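Local coordinates for protein COBE (Pseudomonas aeruginosa, PDB 2W6K) that belongs to the cobalamin (vitamin B12) biosynthetic pathway and to the CbiG C-terminal family, its exact role being unsettled, at residues 102-107 against 123-128; 110-113 against 117-120. All blocks are in the same frame, centred on the assembly; numbering follows the deposited sequence.

Contact 1 of 2, residues 102-107 against 123-128; sequences VAEAAA and GAKRSD. With SO4 (sulfate ion), chain B.
The carboxylate of E104 has the backbone N of K125 at one edge, and the lysine methylenes come over one face at its OE2 end, CD of K125 lying 4.0 Å above OE2 of E104. The N-H of K125 meets OE2 of E104 on the anti lone pair, with N 2.9 Å from OE2 and an angle of 160°. The two side chains cross at about a right angle. Around this crossing the N-terminus of helix 102-115 faces the outermost strand 119-127 of the mixed β-sheet of an α/β fold, and a sulfate occupies an anion site at the start of the helix. E104, buried and extended beyond CG, is also bonded by the loop that holds L87 and S88: S88 OG gives OE2 a second partner, while L87 N binds OE1. Three bonds thus fix the rotation of the carboxylate and tie helix 102-115 to the chain at K125 and to this loop.

The side chain of K125 runs on toward the start of the helix. Its CG stands between the backbone N and the carbonyl carbon (chi1 74°), and the straight chain beyond it carries NZ past the glutamate, 5.4 Å from OE2 of E104, too far to pair, though the opposite charges would be expected to favour each other. NZ is held instead by S88 O and by the sulfate. The helix contributes its first N-H groups: V102 N reaches sulfate O2 at 2.8 Å, and S101 OG adds a further bond. The sulfate probably came from the crystallisation liquor, but the site is consistent with a pocket for an anionic group of a ligand. Two of its oxygens are gripped from different sides, O4 by A103 N at 2.9 Å and O3 by K125 NZ at 2.9 Å.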
# COMPACT_ATOMS: atom_id res chain seq x y z
N VAL A 102 -5.26 -5.96 -4.29
CA VAL A 102 -5.07 -4.53 -4.47
C VAL A 102 -4.09 -4.01 -3.44
O VAL A 102 -3.22 -3.21 -3.77
CB VAL A 102 -6.42 -3.75 -4.42
CG1 VAL A 102 -6.20 -2.25 -4.27
CG2 VAL A 102 -7.24 -4.09 -5.65
N ALA A 103 -4.26 -4.42 -2.18
CA ALA A 103 -3.39 -3.87 -1.12
C ALA A 103 -1.93 -4.22 -1.37
O ALA A 103 -1.04 -3.36 -1.27
CB ALA A 103 -3.83 -4.40 0.24
N GLU A 104 -1.66 -5.49 -1.65
CA GLU A 104 -0.28 -5.93 -1.83
C GLU A 104 0.34 -5.34 -3.11
O GLU A 104 1.45 -4.80 -3.09
CB GLU A 104 -0.22 -7.45 -1.83
CG GLU A 104 -0.56 -8.00 -0.48
CD GLU A 104 -0.48 -9.51 -0.35
OE1 GLU A 104 -0.32 -10.19 -1.37
OE2 GLU A 104 -0.62 -9.99 0.81
N ALA A 105 -0.40 -5.40 -4.21
CA ALA A 105 0.12 -4.88 -5.50
C ALA A 105 0.30 -3.39 -5.47
O ALA A 105 1.30 -2.91 -5.99
CB ALA A 105 -0.78 -5.29 -6.66
N ALA A 106 -0.62 -2.65 -4.84
CA ALA A 106 -0.52 -1.17 -4.84
C ALA A 106 0.66 -0.72 -3.96
O ALA A 106 1.38 0.23 -4.31
CB ALA A 106 -1.82 -0.51 -4.40
N ALA A 107 0.87 -1.43 -2.87
CA ALA A 107 1.99 -1.13 -1.98
C ALA A 107 3.33 -1.28 -2.72
O ALA A 107 4.16 -0.36 -2.71
CB ALA A 107 1.94 -1.99 -0.70
N GLY A 123 5.12 -8.25 4.89
CA GLY A 123 4.42 -9.46 5.25
C GLY A 123 3.16 -9.56 4.45
O GLY A 123 2.81 -8.63 3.71
N ALA A 124 2.44 -10.67 4.59
CA ALA A 124 1.12 -10.79 4.02
C ALA A 124 0.18 -9.67 4.51
O ALA A 124 0.29 -9.19 5.64
CB ALA A 124 0.53 -12.15 4.38
N LYS A 125 -0.77 -9.29 3.67
CA LYS A 125 -1.73 -8.23 4.03
C LYS A 125 -2.51 -8.64 5.26
O LYS A 125 -2.73 -9.85 5.51
CB LYS A 125 -2.69 -8.00 2.88
CG LYS A 125 -3.71 -9.11 2.75
CD LYS A 125 -4.42 -9.06 1.43
CE LYS A 125 -5.48 -10.12 1.41
NZ LYS A 125 -5.93 -10.42 0.04
N ARG A 126 -2.92 -7.64 6.04
CA ARG A 126 -3.86 -7.85 7.16
C ARG A 126 -5.27 -7.49 6.68
O ARG A 126 -5.49 -6.47 6.01
CB ARG A 126 -3.42 -7.03 8.37
CG ARG A 126 -4.33 -7.18 9.61
CD ARG A 126 -3.76 -6.43 10.82
NE ARG A 126 -4.56 -6.66 12.02
CZ ARG A 126 -4.45 -7.72 12.83
NH1 ARG A 126 -3.57 -8.68 12.59
NH2 ARG A 126 -5.25 -7.81 13.90
N SER A 127 -6.23 -8.34 7.03
CA SER A 127 -7.57 -8.22 6.47
C SER A 127 -8.64 -8.27 7.56
O SER A 127 -8.48 -8.98 8.57
CB SER A 127 -7.82 -9.39 5.51
OG SER A 127 -6.88 -9.37 4.45
N ASP A 128 -9.69 -7.47 7.39
CA ASP A 128 -10.98 -7.76 8.03
C ASP A 128 -12.04 -7.93 6.96
O ASP A 128 -11.72 -8.13 5.78
CB ASP A 128 -11.33 -6.77 9.15
CG ASP A 128 -11.43 -5.33 8.67
OD1 ASP A 128 -11.84 -5.12 7.53
OD2 ASP A 128 -11.10 -4.42 9.46
S SO4 B . -7.20 -6.85 -1.49
O1 SO4 B . -8.40 -7.21 -0.68
O2 SO4 B . -7.58 -6.75 -2.90
O3 SO4 B . -6.22 -7.90 -1.32
O4 SO4 B . -6.70 -5.58 -1.02

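Contact 2 of 2, residues 110-113 against 117-120; sequences LAER and GRAD
E112 reaches from the last turns of helix 102-115 to the chain that returns as strand 119-127, and most steps along it meet backbone. The CA of E112 directs a C-H toward G117 O, so this carbonyl rests against the root of the side chain. CB lies 3.5 Å from G117 O, and CG is closer to the same oxygen, at 3.3 Å. On its strand-facing side CG packs on A119, 3.6 Å from that residue's CB. With CG anti to the carbonyl carbon (chi1 -64°) and the chain extended beyond it, the carboxylate arrives beside R118 and A119, its CD 3.6 Å from A119 N. OE2 of E112 accepts the N-H of A119 through its anti lone pair, a nearly straight bond of 2.9 Å at 170°, and passes 3.4 Å from R118 CA.

The same OE2 forms a salt bridge with R85, while Y82 OH binds OE1, so both oxygens have partners and the carboxylate is pinned against the start of the strand. One helical residue earlier, A111 sets its CB 3.5 Å from A119 CB. Small methyl groups there let helix and strand come close, and A111 also touches I13 of strand 12-18. The arrangement is that of a tight helix-to-strand connection in an α/β fold, with a glutamate near the helix C-terminus capturing the first N-H of the edge strand.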
# COMPACT_ATOMS: atom_id res chain seq x y z
N LEU A 110 3.67 1.41 -5.84
CA LEU A 110 3.98 2.77 -5.46
C LEU A 110 5.38 2.86 -4.86
O LEU A 110 6.11 3.82 -5.14
CB LEU A 110 2.93 3.33 -4.48
CG LEU A 110 3.11 4.81 -4.14
CD1 LEU A 110 3.01 5.68 -5.44
CD2 LEU A 110 2.11 5.27 -3.12
N ALA A 111 5.77 1.89 -4.04
CA ALA A 111 7.10 1.96 -3.40
C ALA A 111 8.19 2.00 -4.47
O ALA A 111 9.13 2.79 -4.38
CB ALA A 111 7.32 0.78 -2.47
N GLU A 112 8.03 1.17 -5.50
CA GLU A 112 9.06 1.08 -6.57
C GLU A 112 9.09 2.32 -7.44
O GLU A 112 10.17 2.71 -7.90
CB GLU A 112 8.87 -0.19 -7.41
CG GLU A 112 9.09 -1.45 -6.58
CD GLU A 112 9.32 -2.71 -7.41
OE1 GLU A 112 8.95 -2.71 -8.59
OE2 GLU A 112 9.83 -3.69 -6.82
N ARG A 113 7.92 2.93 -7.67
CA ARG A 113 7.83 4.17 -8.44
C ARG A 113 8.40 5.40 -7.77
O ARG A 113 9.07 6.20 -8.43
CB ARG A 113 6.39 4.45 -8.90
CG ARG A 113 6.09 3.61 -10.06
CD ARG A 113 4.64 3.34 -10.34
NE ARG A 113 4.65 2.50 -11.52
CZ ARG A 113 4.97 1.21 -11.52
NH1 ARG A 113 4.98 0.55 -12.67
NH2 ARG A 113 5.28 0.57 -10.39
N GLY A 117 13.68 1.56 -7.23
CA GLY A 117 14.36 0.28 -7.09
C GLY A 117 13.36 -0.72 -6.55
O GLY A 117 12.18 -0.40 -6.38
N ARG A 118 13.86 -1.91 -6.24
CA ARG A 118 13.01 -3.02 -5.80
C ARG A 118 12.42 -2.78 -4.43
O ARG A 118 13.10 -2.31 -3.52
CB ARG A 118 13.85 -4.31 -5.79
CG ARG A 118 13.26 -5.48 -5.03
CD ARG A 118 13.86 -6.77 -5.56
NE ARG A 118 13.13 -7.23 -6.74
CZ ARG A 118 12.37 -8.32 -6.77
NH1 ARG A 118 12.24 -9.07 -5.68
NH2 ARG A 118 11.74 -8.66 -7.89
N ALA A 119 11.13 -3.08 -4.30
CA ALA A 119 10.49 -3.05 -3.00
C ALA A 119 10.07 -4.47 -2.58
O ALA A 119 9.98 -5.38 -3.42
CB ALA A 119 9.29 -2.10 -3.01
N ASP A 120 9.86 -4.65 -1.28
CA ASP A 120 9.43 -5.93 -0.72
C ASP A 120 8.26 -5.69 0.21
O ASP A 120 8.20 -4.68 0.93
CB ASP A 120 10.59 -6.59 0.06
CG ASP A 120 11.51 -7.44 -0.82
OD1 ASP A 120 11.28 -7.57 -2.04
OD2 ASP A 120 12.46 -8.01 -0.25

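In the fold
Both contacts join helix 102-115 to strand 119-127, the outermost strand on one side of the mixed five-stranded sheet, and their centres are 14 Å apart. Contact 2 is nested within the loop that contact 1 closes: the helix starts at contact 1, ends near contact 2, and the chain turns back as the strand, which pairs with 131-138 from contact 2 onward and runs on to contact 1. In each, a helical glutamate binds a backbone N-H of the returning chain, so helix and edge strand are joined by side-chain-to-backbone bonds near both ends of the helix. Contact 1, 7 Å from the centre of the chain, holds the anion site; contact 2, at 11 Å, secures the turn.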